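Local coordinates for probable acrylyl-CoA reductase AcuI (PDB 1O89), which probably catalyses the NADPH-dependent reduction of acryloyl-CoA to propanoyl-CoA, working as a homodimer of the zinc-containing alcohol dehydrogenase family, at residues A[51-57]-A[86-92]; A[56-60]-A[139-143]; A[186-191]-A[302-308]. One frame throughout, in Å; residues are numbered along the deposited sequence.

Following the chain from the N terminus, the first strand used is 51-59, which serves two contacts. Contact 1 pairs it with strand 85-93 inside the sheet of the GroES-like domain and closes a loop that carries helix 62-69. Contact 2 starts from the end of the same strand and closes a longer loop by packing the first turn of helix 139-161 on that sheet; strand 85-93 lies inside this loop, and the two contacts touch where Met143 and Ala139 pack on Phe86 and Ala87. Contact 3 opens only after both have closed. It ties helix 179-190 to helix 293-306 in the nucleotide-binding half, its centre about 27 Å from that of contact 1.

Contact 1 of 3, residues A[51-57]-A[86-92]; sequences VTVDVHW and FAGTVRT
Ala87 O takes two backbone N-H groups at once, from His56 N at 3.1 Å and from Trp57 N at 3.1 Å. That double grip is the mark of a classic beta bulge, set in an antiparallel pair of the GroES-like domain of this alcohol dehydrogenase relative. Ala87 N returns a bond to Trp57 O at 2.9 Å. A second classic bulge sits at the far end, where Arg91 and Thr92 both face Thr52: Thr52 O accepts a bond of 2.8 Å from Arg91 N and a weak one from Thr92 N. Between the bulges the pairing is regular, with Asp54 and Thr89 as a hydrogen-bonded pair.

Asp54 and Thr89 share one face of the pair, and the ends of Arg91 and His56 reach them there. Arg91 NE meets Asp54 OD1 at 3.0 Å in a salt bridge, on the syn side of the carboxylate, with NH2 adding a weak bond to the same oxygen. The two groups are not coplanar, since carboxylate and guanidinium planes stand 79° apart. Arg91 NH1 turns to Glu43, which puts a second acid on the same guanidinium. Further along, His56 NE2 shares a 3.0 Å hydrogen bond with Thr89 OG1, which lies at the edge of the imidazole, while one face of that ring sits over Asp54 O.

Val53 and Val90 lie on the other face, where both touch Val104 of strand 103-107. Phe86 CG is tucked between its own backbone N and carbonyl carbon (chi1 67°), and this brings the ring beside Val53 and Val55: Val53 CG1 lies 4.0 Å from Phe86 CE1, and Val55 CG2 4.1 Å from Phe86 CD1.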
loop_
_atom_site.group_PDB
_atom_site.type_symbol
_atom_site.label_atom_id
_atom_site.label_comp_id
_atom_site.label_asym_id
_atom_site.label_seq_id
_atom_site.Cartn_x
_atom_site.Cartn_y
_atom_site.Cartn_z
ATOM N N VAL A 51 30.202 16.740 -9.816
ATOM C CA VAL A 51 29.612 18.037 -10.134
ATOM C C VAL A 51 29.733 18.953 -8.931
ATOM O O VAL A 51 29.274 18.619 -7.833
ATOM C CB VAL A 51 28.124 17.935 -10.544
ATOM C CG1 VAL A 51 27.619 19.281 -11.061
ATOM C CG2 VAL A 51 27.923 16.850 -11.595
ATOM N N THR A 52 30.368 20.102 -9.144
ATOM C CA THR A 52 30.408 21.167 -8.153
ATOM C C THR A 52 29.416 22.266 -8.540
ATOM O O THR A 52 29.384 22.699 -9.689
ATOM C CB THR A 52 31.832 21.716 -8.026
ATOM O OG1 THR A 52 32.710 20.649 -7.672
ATOM C CG2 THR A 52 31.960 22.688 -6.854
ATOM N N VAL A 53 28.605 22.691 -7.573
ATOM C CA VAL A 53 27.568 23.699 -7.783
ATOM C C VAL A 53 27.841 24.938 -6.909
ATOM O O VAL A 53 28.125 24.820 -5.708
ATOM C CB VAL A 53 26.167 23.134 -7.435
ATOM C CG1 VAL A 53 25.078 24.164 -7.706
ATOM C CG2 VAL A 53 25.893 21.845 -8.208
ATOM N N ASP A 54 27.806 26.108 -7.551
ATOM C CA ASP A 54 27.746 27.415 -6.883
ATOM C C ASP A 54 26.330 27.642 -6.371
ATOM O O ASP A 54 25.414 27.918 -7.142
ATOM C CB ASP A 54 28.096 28.548 -7.852
ATOM C CG ASP A 54 29.566 28.576 -8.219
ATOM O OD1 ASP A 54 30.414 28.330 -7.338
ATOM O OD2 ASP A 54 29.966 28.828 -9.369
ATOM N N VAL A 55 26.151 27.495 -5.068
ATOM C CA VAL A 55 24.839 27.571 -4.458
ATOM C C VAL A 55 24.424 29.029 -4.371
ATOM O O VAL A 55 25.205 29.917 -3.989
ATOM C CB VAL A 55 24.844 26.893 -3.072
ATOM C CG1 VAL A 55 23.464 26.947 -2.409
ATOM C CG2 VAL A 55 25.298 25.463 -3.211
ATOM N N HIS A 56 23.205 29.292 -4.804
ATOM C CA HIS A 56 22.662 30.637 -4.763
ATOM C C HIS A 56 21.590 30.713 -3.676
ATOM O O HIS A 56 21.498 31.711 -2.971
ATOM C CB HIS A 56 22.069 30.994 -6.122
ATOM C CG HIS A 56 23.079 31.084 -7.222
ATOM N ND1 HIS A 56 24.327 31.648 -7.049
ATOM C CD2 HIS A 56 23.007 30.727 -8.529
ATOM C CE1 HIS A 56 24.985 31.622 -8.196
ATOM N NE2 HIS A 56 24.206 31.067 -9.110
ATOM N N TRP A 57 20.773 29.663 -3.576
ATOM C CA TRP A 57 19.705 29.555 -2.573
ATOM C C TRP A 57 19.686 28.179 -1.927
ATOM O O TRP A 57 19.857 27.157 -2.602
ATOM C CB TRP A 57 18.315 29.804 -3.197
ATOM C CG TRP A 57 18.070 31.206 -3.678
ATOM C CD1 TRP A 57 18.192 31.663 -4.961
ATOM C CD2 TRP A 57 17.652 32.338 -2.893
ATOM N NE1 TRP A 57 17.889 33.001 -5.019
ATOM C CE2 TRP A 57 17.540 33.441 -3.771
ATOM C CE3 TRP A 57 17.345 32.529 -1.539
ATOM C CZ2 TRP A 57 17.161 34.721 -3.340
ATOM C CZ3 TRP A 57 16.957 33.806 -1.108
ATOM C CH2 TRP A 57 16.872 34.884 -2.010
ATOM N N PHE A 86 19.221 22.477 -2.120
ATOM C CA PHE A 86 19.857 23.671 -2.659
ATOM C C PHE A 86 19.547 23.859 -4.134
ATOM O O PHE A 86 19.114 22.942 -4.804
ATOM C CB PHE A 86 21.381 23.685 -2.398
ATOM C CG PHE A 86 22.164 22.618 -3.133
ATOM C CD1 PHE A 86 22.440 22.737 -4.480
ATOM C CD2 PHE A 86 22.659 21.522 -2.458
ATOM C CE1 PHE A 86 23.178 21.762 -5.141
ATOM C CE2 PHE A 86 23.404 20.553 -3.117
ATOM C CZ PHE A 86 23.660 20.678 -4.456
ATOM N N ALA A 87 19.766 25.071 -4.621
ATOM C CA ALA A 87 19.685 25.361 -6.044
ATOM C C ALA A 87 20.716 26.408 -6.384
ATOM O O ALA A 87 20.987 27.297 -5.584
ATOM C CB ALA A 87 18.288 25.849 -6.422
ATOM N N GLY A 88 21.292 26.309 -7.573
ATOM C CA GLY A 88 22.209 27.321 -8.034
ATOM C C GLY A 88 22.734 26.999 -9.410
ATOM O O GLY A 88 22.005 26.479 -10.242
ATOM N N THR A 89 24.010 27.310 -9.621
ATOM C CA THR A 89 24.690 27.248 -10.915
ATOM C C THR A 89 25.834 26.236 -10.869
ATOM O O THR A 89 26.624 26.247 -9.932
ATOM C CB THR A 89 25.282 28.622 -11.206
ATOM O OG1 THR A 89 24.241 29.507 -11.620
ATOM C CG2 THR A 89 26.221 28.577 -12.369
ATOM N N VAL A 90 25.953 25.413 -11.908
ATOM C CA VAL A 90 27.049 24.458 -12.015
ATOM C C VAL A 90 28.372 25.206 -12.207
ATOM O O VAL A 90 28.515 25.996 -13.128
ATOM C CB VAL A 90 26.823 23.467 -13.194
ATOM C CG1 VAL A 90 28.054 22.600 -13.431
ATOM C CG2 VAL A 90 25.599 22.587 -12.932
ATOM N N ARG A 91 29.325 24.961 -11.313
ATOM C CA ARG A 91 30.674 25.519 -11.410
ATOM C C ARG A 91 31.548 24.651 -12.314
ATOM O O ARG A 91 32.037 25.117 -13.343
ATOM C CB ARG A 91 31.303 25.638 -10.011
ATOM C CG ARG A 91 32.803 25.967 -10.012
ATOM C CD ARG A 91 33.417 26.127 -8.629
ATOM N NE ARG A 91 33.127 27.456 -8.103
ATOM C CZ ARG A 91 34.005 28.274 -7.531
ATOM N NH1 ARG A 91 35.288 27.949 -7.397
ATOM N NH2 ARG A 91 33.581 29.456 -7.099
ATOM N N THR A 92 31.765 23.401 -11.912
ATOM C CA THR A 92 32.528 22.447 -12.724
ATOM C C THR A 92 31.789 21.133 -12.811
ATOM O O THR A 92 31.020 20.797 -11.922
ATOM C CB THR A 92 33.925 22.187 -12.123
ATOM O OG1 THR A 92 34.419 23.364 -11.480
ATOM C CG2 THR A 92 34.944 21.929 -13.212
#

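Contact 2 of 3, residues A[56-60]-A[139-143]; sequences HWSSL and ARKAM
The indole of Trp57 is packed tightly against the first turn of helix 139-161, held over one face and at one edge. Arg140 supplies the face: its CB sits 4.0 Å from the centroid of the five-membered ring, only 17° off the normal, a CH-pi contact. From there the arginine chain runs extended across the ring system, until CD lies 3.6 Å from Trp57 CZ2. At the pyrrole edge, near the plane of the ring, Ala139 CB comes to 3.6 Å from Trp57 CD1. Met143 closes in at the root of the side chain, with its CG 3.8 Å from Trp57 CB.

In the medium-chain dehydrogenase fold, helix 139-161 leads from the catalytic domain to strand 170-173 of the Rossmann sheet, and here its N-terminal turn lies on strand 51-59 of the catalytic domain. Replacing Trp57 with an alanine would probably leave the Arg140 chain without the aromatic surface it lies on and open a gap beside Ala139.

The rest is looser. No hydrogen bond crosses between the segments, and beyond Trp57 the strand meets the helix mainly through Met143, whose SD is 3.8 Å from Ser59 OG. Ser58 points away, its OG bonded to Asp85 O. Trp57 and Arg140 are both only partly buried. The guanidinium does not stack on the indole: its plane stands 83° to the ring and turns an edge to it, while Arg140 NE forms a salt bridge to Glu318.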
loop_
_atom_site.group_PDB
_atom_site.type_symbol
_atom_site.label_atom_id
_atom_site.label_comp_id
_atom_site.label_asym_id
_atom_site.label_seq_id
_atom_site.Cartn_x
_atom_site.Cartn_y
_atom_site.Cartn_z
ATOM N N HIS A 56 23.205 29.292 -4.804
ATOM C CA HIS A 56 22.662 30.637 -4.763
ATOM C C HIS A 56 21.590 30.713 -3.676
ATOM O O HIS A 56 21.498 31.711 -2.971
ATOM C CB HIS A 56 22.069 30.994 -6.122
ATOM C CG HIS A 56 23.079 31.084 -7.222
ATOM N ND1 HIS A 56 24.327 31.648 -7.049
ATOM C CD2 HIS A 56 23.007 30.727 -8.529
ATOM C CE1 HIS A 56 24.985 31.622 -8.196
ATOM N NE2 HIS A 56 24.206 31.067 -9.110
ATOM N N TRP A 57 20.773 29.663 -3.576
ATOM C CA TRP A 57 19.705 29.555 -2.573
ATOM C C TRP A 57 19.686 28.179 -1.927
ATOM O O TRP A 57 19.857 27.157 -2.602
ATOM C CB TRP A 57 18.315 29.804 -3.197
ATOM C CG TRP A 57 18.070 31.206 -3.678
ATOM C CD1 TRP A 57 18.192 31.663 -4.961
ATOM C CD2 TRP A 57 17.652 32.338 -2.893
ATOM N NE1 TRP A 57 17.889 33.001 -5.019
ATOM C CE2 TRP A 57 17.540 33.441 -3.771
ATOM C CE3 TRP A 57 17.345 32.529 -1.539
ATOM C CZ2 TRP A 57 17.161 34.721 -3.340
ATOM C CZ3 TRP A 57 16.957 33.806 -1.108
ATOM C CH2 TRP A 57 16.872 34.884 -2.010
ATOM N N SER A 58 19.467 28.154 -0.621
ATOM C CA SER A 58 19.138 26.925 0.103
ATOM C C SER A 58 17.926 27.255 0.996
ATOM O O SER A 58 17.171 28.194 0.686
ATOM C CB SER A 58 20.352 26.443 0.907
ATOM O OG SER A 58 20.152 25.159 1.507
ATOM N N SER A 59 17.766 26.508 2.091
ATOM C CA SER A 59 16.609 26.582 2.998
ATOM C C SER A 59 16.958 26.103 4.397
ATOM O O SER A 59 17.964 25.423 4.606
ATOM C CB SER A 59 15.481 25.613 2.577
ATOM O OG SER A 59 15.359 25.512 1.182
ATOM N N LEU A 60 16.055 26.402 5.324
ATOM C CA LEU A 60 16.030 25.765 6.621
ATOM C C LEU A 60 14.768 24.914 6.716
ATOM O O LEU A 60 13.761 25.356 7.262
ATOM C CB LEU A 60 16.040 26.808 7.740
ATOM C CG LEU A 60 17.324 27.571 8.068
ATOM C CD1 LEU A 60 17.280 28.035 9.510
ATOM C CD2 LEU A 60 18.604 26.753 7.814
ATOM N N ALA A 139 15.934 29.198 -9.112
ATOM C CA ALA A 139 16.538 28.767 -7.849
ATOM C C ALA A 139 15.685 29.136 -6.622
ATOM O O ALA A 139 15.427 28.310 -5.770
ATOM C CB ALA A 139 17.943 29.389 -7.728
ATOM N N ARG A 140 15.227 30.381 -6.551
ATOM C CA ARG A 140 14.447 30.827 -5.402
ATOM C C ARG A 140 13.127 30.065 -5.296
ATOM O O ARG A 140 12.798 29.547 -4.241
ATOM C CB ARG A 140 14.182 32.335 -5.474
ATOM C CG ARG A 140 13.669 32.953 -4.183
ATOM C CD ARG A 140 13.688 34.487 -4.193
ATOM N NE ARG A 140 13.258 35.039 -2.918
ATOM C CZ ARG A 140 11.984 35.183 -2.536
ATOM N NH1 ARG A 140 10.972 34.803 -3.319
ATOM N NH2 ARG A 140 11.716 35.712 -1.348
ATOM N N LYS A 141 12.379 30.007 -6.392
ATOM C CA LYS A 141 11.108 29.295 -6.424
ATOM C C LYS A 141 11.309 27.825 -6.070
ATOM O O LYS A 141 10.512 27.249 -5.338
ATOM C CB LYS A 141 10.448 29.400 -7.807
ATOM C CG LYS A 141 9.974 30.794 -8.184
ATOM C CD LYS A 141 9.348 30.802 -9.580
ATOM C CE LYS A 141 8.732 32.155 -9.927
ATOM N NZ LYS A 141 7.625 32.030 -10.940
ATOM N N ALA A 142 12.376 27.225 -6.578
ATOM C CA ALA A 142 12.644 25.814 -6.315
ATOM C C ALA A 142 12.852 25.567 -4.826
ATOM O O ALA A 142 12.427 24.559 -4.303
ATOM C CB ALA A 142 13.852 25.329 -7.103
ATOM N N MET A 143 13.497 26.488 -4.137
ATOM C CA MET A 143 13.709 26.315 -2.707
ATOM C C MET A 143 12.475 26.645 -1.892
ATOM O O MET A 143 12.327 26.122 -0.803
ATOM C CB MET A 143 14.904 27.140 -2.242
ATOM C CG MET A 143 16.196 26.675 -2.878
ATOM S SD MET A 143 16.564 24.988 -2.385
ATOM C CE MET A 143 16.031 24.052 -3.750
#

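Contact 3 of 3, residues A[186-191]-A[302-308]; sequences ALLHKL and RLVADLP
Ala186 CB meets Pro308 CD loosely at 4.4 Å, just past the end of helix 293-306. One residue on, Leu187 reaches into the apolar heart of the contact: its CD2 presses on Leu307 CD1 at 3.4 Å, tighter than usual for two methyls, and its CD1 lies 4.2 Å from Leu303 CD2, the two chains crossing at a slant. Helix 179-190, which begins in the NADP(+)-binding segment Ser177 to Val180 of the Rossmann domain, here crosses helix 293-306 at 60°. Lys190 bends at chi2 (-92°), which lays its methylenes over Asp306 O, CG at 3.3 Å, before NZ forms a salt bridge to Asp306 OD1 at 2.9 Å, approaching on the anti side and 32° out of the carboxylate plane. Leu191 then covers the carboxylate, with CD2 3.7 Å from Asp306 OD2, and its CD1 lies at the edge of the Arg302 guanidinium. Arg302 grips Asp306 OD2 side-on through NE and NH2, completing a salt-bridge network with Lys190, and its NH1 forms a salt bridge to Glu160. With one cation on each oxygen, the buried Asp306 carboxylate is probably kept ionised.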
loop_
_atom_site.group_PDB
_atom_site.type_symbol
_atom_site.label_atom_id
_atom_site.label_comp_id
_atom_site.label_asym_id
_atom_site.label_seq_id
_atom_site.Cartn_x
_atom_site.Cartn_y
_atom_site.Cartn_z
ATOM N N ALA A 186 -3.050 22.620 -1.670
ATOM C CA ALA A 186 -3.085 23.449 -2.877
ATOM C C ALA A 186 -2.993 22.621 -4.168
ATOM O O ALA A 186 -3.735 22.857 -5.096
ATOM C CB ALA A 186 -1.983 24.514 -2.834
ATOM N N LEU A 187 -2.116 21.628 -4.219
ATOM C CA LEU A 187 -2.016 20.777 -5.407
ATOM C C LEU A 187 -3.327 20.069 -5.693
ATOM O O LEU A 187 -3.814 20.115 -6.812
ATOM C CB LEU A 187 -0.907 19.741 -5.249
ATOM C CG LEU A 187 0.506 20.322 -5.396
ATOM C CD1 LEU A 187 1.522 19.298 -4.933
ATOM C CD2 LEU A 187 0.775 20.762 -6.847
ATOM N N LEU A 188 -3.891 19.427 -4.671
ATOM C CA LEU A 188 -5.150 18.688 -4.794
ATOM C C LEU A 188 -6.313 19.593 -5.189
ATOM O O LEU A 188 -7.091 19.275 -6.076
ATOM C CB LEU A 188 -5.490 17.979 -3.476
ATOM C CG LEU A 188 -4.604 16.803 -3.084
ATOM C CD1 LEU A 188 -4.924 16.374 -1.679
ATOM C CD2 LEU A 188 -4.800 15.639 -4.038
ATOM N N HIS A 189 -6.432 20.719 -4.507
ATOM C CA HIS A 189 -7.442 21.722 -4.835
ATOM C C HIS A 189 -7.329 22.223 -6.276
ATOM O O HIS A 189 -8.321 22.352 -6.960
ATOM C CB HIS A 189 -7.323 22.921 -3.899
ATOM C CG HIS A 189 -8.272 24.026 -4.230
ATOM N ND1 HIS A 189 -7.877 25.174 -4.877
ATOM C CD2 HIS A 189 -9.606 24.137 -4.038
ATOM C CE1 HIS A 189 -8.924 25.964 -5.042
ATOM N NE2 HIS A 189 -9.988 25.353 -4.548
ATOM N N LYS A 190 -6.115 22.522 -6.722
ATOM C CA LYS A 190 -5.905 22.919 -8.108
ATOM C C LYS A 190 -6.369 21.821 -9.060
ATOM O O LYS A 190 -6.973 22.103 -10.086
ATOM C CB LYS A 190 -4.430 23.244 -8.367
ATOM C CG LYS A 190 -4.159 23.798 -9.774
ATOM C CD LYS A 190 -3.805 22.667 -10.766
ATOM C CE LYS A 190 -3.611 23.178 -12.196
ATOM N NZ LYS A 190 -3.253 22.068 -13.124
ATOM N N LEU A 191 -6.083 20.569 -8.716
ATOM C CA LEU A 191 -6.414 19.432 -9.584
ATOM C C LEU A 191 -7.890 19.022 -9.540
ATOM O O LEU A 191 -8.292 18.113 -10.249
ATOM C CB LEU A 191 -5.509 18.232 -9.247
ATOM C CG LEU A 191 -4.045 18.449 -9.664
ATOM C CD1 LEU A 191 -3.129 17.507 -8.923
ATOM C CD2 LEU A 191 -3.857 18.314 -11.172
ATOM N N ARG A 302 5.587 18.299 -12.868
ATOM C CA ARG A 302 4.214 18.344 -12.381
ATOM C C ARG A 302 3.973 19.528 -11.428
ATOM O O ARG A 302 2.907 20.151 -11.474
ATOM C CB ARG A 302 3.854 17.020 -11.691
ATOM C CG ARG A 302 3.561 15.863 -12.667
ATOM C CD ARG A 302 2.354 16.094 -13.551
ATOM N NE ARG A 302 1.162 16.334 -12.743
ATOM C CZ ARG A 302 0.385 15.378 -12.232
ATOM N NH1 ARG A 302 0.628 14.085 -12.464
ATOM N NH2 ARG A 302 -0.665 15.721 -11.495
ATOM N N LEU A 303 4.964 19.846 -10.593
ATOM C CA LEU A 303 4.866 20.987 -9.678
ATOM C C LEU A 303 4.741 22.308 -10.427
ATOM O O LEU A 303 4.043 23.211 -9.989
ATOM C CB LEU A 303 6.082 21.039 -8.760
ATOM C CG LEU A 303 6.021 20.045 -7.613
ATOM C CD1 LEU A 303 7.420 19.692 -7.131
ATOM C CD2 LEU A 303 5.184 20.618 -6.503
ATOM N N VAL A 304 5.426 22.428 -11.553
ATOM C CA VAL A 304 5.348 23.641 -12.342
ATOM C C VAL A 304 3.957 23.806 -12.954
ATOM O O VAL A 304 3.415 24.899 -12.958
ATOM C CB VAL A 304 6.405 23.656 -13.451
ATOM C CG1 VAL A 304 6.177 24.826 -14.385
ATOM C CG2 VAL A 304 7.774 23.733 -12.838
ATOM N N ALA A 305 3.388 22.713 -13.455
ATOM C CA ALA A 305 2.074 22.752 -14.081
ATOM C C ALA A 305 0.915 22.905 -13.089
ATOM O O ALA A 305 -0.112 23.472 -13.448
ATOM C CB ALA A 305 1.865 21.512 -14.955
ATOM N N ASP A 306 1.073 22.427 -11.852
ATOM C CA ASP A 306 -0.059 22.321 -10.921
ATOM C C ASP A 306 -0.018 23.203 -9.683
ATOM O O ASP A 306 -1.007 23.274 -8.949
ATOM C CB ASP A 306 -0.213 20.884 -10.444
ATOM C CG ASP A 306 -0.487 19.926 -11.567
ATOM O OD1 ASP A 306 -1.011 20.339 -12.637
ATOM O OD2 ASP A 306 -0.201 18.727 -11.451
ATOM N N LEU A 307 1.113 23.844 -9.419
ATOM C CA LEU A 307 1.203 24.737 -8.270
ATOM C C LEU A 307 0.624 26.062 -8.732
ATOM O O LEU A 307 1.051 26.562 -9.769
ATOM C CB LEU A 307 2.656 24.910 -7.826
ATOM C CG LEU A 307 3.028 24.709 -6.354
ATOM C CD1 LEU A 307 2.388 23.498 -5.744
ATOM C CD2 LEU A 307 4.545 24.640 -6.237
ATOM N N PRO A 308 -0.353 26.626 -8.016
ATOM C CA PRO A 308 -0.905 27.933 -8.409
ATOM C C PRO A 308 0.139 29.046 -8.267
ATOM O O PRO A 308 1.119 28.878 -7.543
ATOM C CB PRO A 308 -2.074 28.169 -7.423
ATOM C CG PRO A 308 -2.131 26.988 -6.508
ATOM C CD PRO A 308 -0.976 26.096 -6.791
#